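Long-range contact in 2-keto acid:ferredoxin oxidoreductase subunit alpha (Pyrococcus furiosus, PDB 1YD7), which probably catalyses, as part of a heterotetramer, the ferredoxin-dependent oxidative decarboxylation of 2-oxoglutarate with CoA to succinyl-CoA and CO2: residues Q24-I29 against V189-E194. Sequence-based numbering, arbitrary orientation.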
loop_
_atom_site.group_PDB
_atom_site.type_symbol
_atom_site.label_atom_id
_atom_site.label_comp_id
_atom_site.label_asym_id
_atom_site.label_seq_id
_atom_site.Cartn_x
_atom_site.Cartn_y
_atom_site.Cartn_z
ATOM N N GLN A 24 -5.270 1.509 -13.852
ATOM C CA GLN A 24 -6.175 2.118 -12.896
ATOM C C GLN A 24 -5.449 2.423 -11.582
ATOM O O GLN A 24 -4.313 1.979 -11.382
ATOM C CB GLN A 24 -7.377 1.214 -12.657
ATOM C CG GLN A 24 -8.320 1.140 -13.877
ATOM C CD GLN A 24 -9.479 0.221 -13.652
ATOM O OE1 GLN A 24 -9.305 -0.980 -13.510
ATOM N NE2 GLN A 24 -10.672 0.783 -13.595
ATOM N N GLY A 25 -6.107 3.213 -10.729
ATOM C CA GLY A 25 -5.529 3.725 -9.512
ATOM C C GLY A 25 -5.079 2.616 -8.557
ATOM O O GLY A 25 -3.987 2.709 -7.994
ATOM N N ASP A 26 -5.904 1.579 -8.392
ATOM C CA ASP A 26 -5.568 0.438 -7.543
ATOM C C ASP A 26 -4.318 -0.317 -7.997
ATOM O O ASP A 26 -3.494 -0.743 -7.165
ATOM C CB ASP A 26 -6.744 -0.526 -7.445
ATOM C CG ASP A 26 -7.823 -0.015 -6.544
ATOM O OD1 ASP A 26 -7.493 0.798 -5.653
ATOM O OD2 ASP A 26 -9.003 -0.405 -6.735
ATOM N N GLU A 27 -4.191 -0.472 -9.313
ATOM C CA GLU A 27 -3.052 -1.122 -9.950
ATOM C C GLU A 27 -1.808 -0.301 -9.793
ATOM O O GLU A 27 -0.722 -0.844 -9.700
ATOM C CB GLU A 27 -3.341 -1.322 -11.447
ATOM C CG GLU A 27 -2.194 -1.959 -12.259
ATOM C CD GLU A 27 -1.956 -3.449 -11.947
ATOM O OE1 GLU A 27 -2.838 -4.126 -11.349
ATOM O OE2 GLU A 27 -0.890 -3.951 -12.366
ATOM N N ALA A 28 -1.955 1.016 -9.810
ATOM C CA ALA A 28 -0.854 1.920 -9.551
ATOM C C ALA A 28 -0.360 1.783 -8.103
ATOM O O ALA A 28 0.836 1.727 -7.873
ATOM C CB ALA A 28 -1.269 3.356 -9.824
ATOM N N ILE A 29 -1.289 1.753 -7.153
ATOM C CA ILE A 29 -0.969 1.468 -5.742
ATOM C C ILE A 29 -0.167 0.160 -5.580
ATOM O O ILE A 29 0.942 0.173 -5.052
ATOM C CB ILE A 29 -2.252 1.458 -4.868
ATOM C CG1 ILE A 29 -2.896 2.837 -4.869
ATOM C CG2 ILE A 29 -1.944 1.025 -3.454
ATOM C CD1 ILE A 29 -4.223 2.921 -4.086
ATOM N N VAL A 189 -10.908 7.244 -7.551
ATOM C CA VAL A 189 -9.477 7.207 -7.864
ATOM C C VAL A 189 -9.015 5.791 -8.221
ATOM O O VAL A 189 -8.252 5.607 -9.169
ATOM C CB VAL A 189 -8.635 7.754 -6.708
ATOM C CG1 VAL A 189 -7.165 7.531 -6.963
ATOM C CG2 VAL A 189 -8.904 9.242 -6.533
ATOM N N GLY A 190 -9.476 4.799 -7.471
ATOM C CA GLY A 190 -9.086 3.430 -7.709
ATOM C C GLY A 190 -9.417 2.896 -9.087
ATOM O O GLY A 190 -8.694 2.037 -9.605
ATOM N N HIS A 191 -10.501 3.409 -9.679
ATOM C CA HIS A 191 -10.988 2.921 -10.974
ATOM C C HIS A 191 -10.755 3.861 -12.141
ATOM O O HIS A 191 -10.961 3.453 -13.281
ATOM C CB HIS A 191 -12.455 2.507 -10.873
ATOM C CG HIS A 191 -12.674 1.397 -9.895
ATOM N ND1 HIS A 191 -12.810 1.620 -8.541
ATOM C CD2 HIS A 191 -12.742 0.055 -10.067
ATOM C CE1 HIS A 191 -12.970 0.463 -7.926
ATOM N NE2 HIS A 191 -12.919 -0.504 -8.825
HETATM N N MSE A 192 -10.276 5.075 -11.871
HETATM C CA MSE A 192 -9.776 5.953 -12.926
HETATM C C MSE A 192 -8.686 5.239 -13.654
HETATM O O MSE A 192 -7.970 4.451 -13.042
HETATM C CB MSE A 192 -9.121 7.200 -12.374
HETATM C CG MSE A 192 -10.003 8.081 -11.603
HETATM SE SE MSE A 192 -9.105 9.767 -11.253
HETATM C CE MSE A 192 -10.480 10.388 -10.060
ATOM N N ARG A 193 -8.513 5.579 -14.930
ATOM C CA ARG A 193 -7.498 4.977 -15.791
ATOM C C ARG A 193 -6.673 6.092 -16.356
ATOM O O ARG A 193 -7.224 7.090 -16.792
ATOM C CB ARG A 193 -8.132 4.232 -16.965
ATOM C CG ARG A 193 -8.813 2.950 -16.616
ATOM C CD ARG A 193 -9.376 2.236 -17.855
ATOM N NE ARG A 193 -10.146 1.057 -17.478
ATOM C CZ ARG A 193 -11.362 1.105 -16.945
ATOM N NH1 ARG A 193 -11.970 2.277 -16.722
ATOM N NH2 ARG A 193 -11.985 -0.023 -16.617
ATOM N N GLU A 194 -5.351 5.955 -16.340
ATOM C CA GLU A 194 -4.484 6.996 -16.856
ATOM C C GLU A 194 -3.223 6.336 -17.305
ATOM O O GLU A 194 -2.844 5.298 -16.752
ATOM C CB GLU A 194 -4.211 8.064 -15.782
ATOM C CG GLU A 194 -3.019 8.962 -16.075
ATOM C CD GLU A 194 -2.741 10.066 -15.031
ATOM O OE1 GLU A 194 -3.422 10.170 -13.959
ATOM O OE2 GLU A 194 -1.801 10.849 -15.326
#
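The side-chain amide of Q24 donates from NE2 to the carbonyl O of H191 at 2.7 Å, the N-H pointing at the oxygen within 22° of straight and the acceptor lying close to the amide plane. CG sits beside the backbone N (chi1 -70°) and the extended chain carries CD outward; the turn of the amide then brings NE2 to this carbonyl, where helix 187-191 ends, a span that suits glutamine. In the conformer given for R193, the same amide stacks on the guanidinium, the planes 19° apart and NE2 over the centre of that group. An alanine in place of Q24 would probably leave the H191 carbonyl without this donor and the guanidinium, in this conformer, without its stacking partner. Deeper in, D26 N donates to G190 O at 3.1 Å, while G25 N makes a weak bond to M192 O. Two glycines suit this close backbone approach: a CB on G25 would clash with V189 O, and one on G190 would press on OD1 of D26. D26 OD2 accepts from E51 N; the H191 ring is held by ND1 to A187 O and NE2 to E51 OE2. Q24 and R193 form a non-hydrogen-bonded antiparallel pair that closes the end of the two-stranded ribbon of 19-24 and 193-198, where one strand runs into helix 25-36 and the other follows helix 187-191, packed against helix 160-177 in a thiamine-diphosphate-binding-type domain.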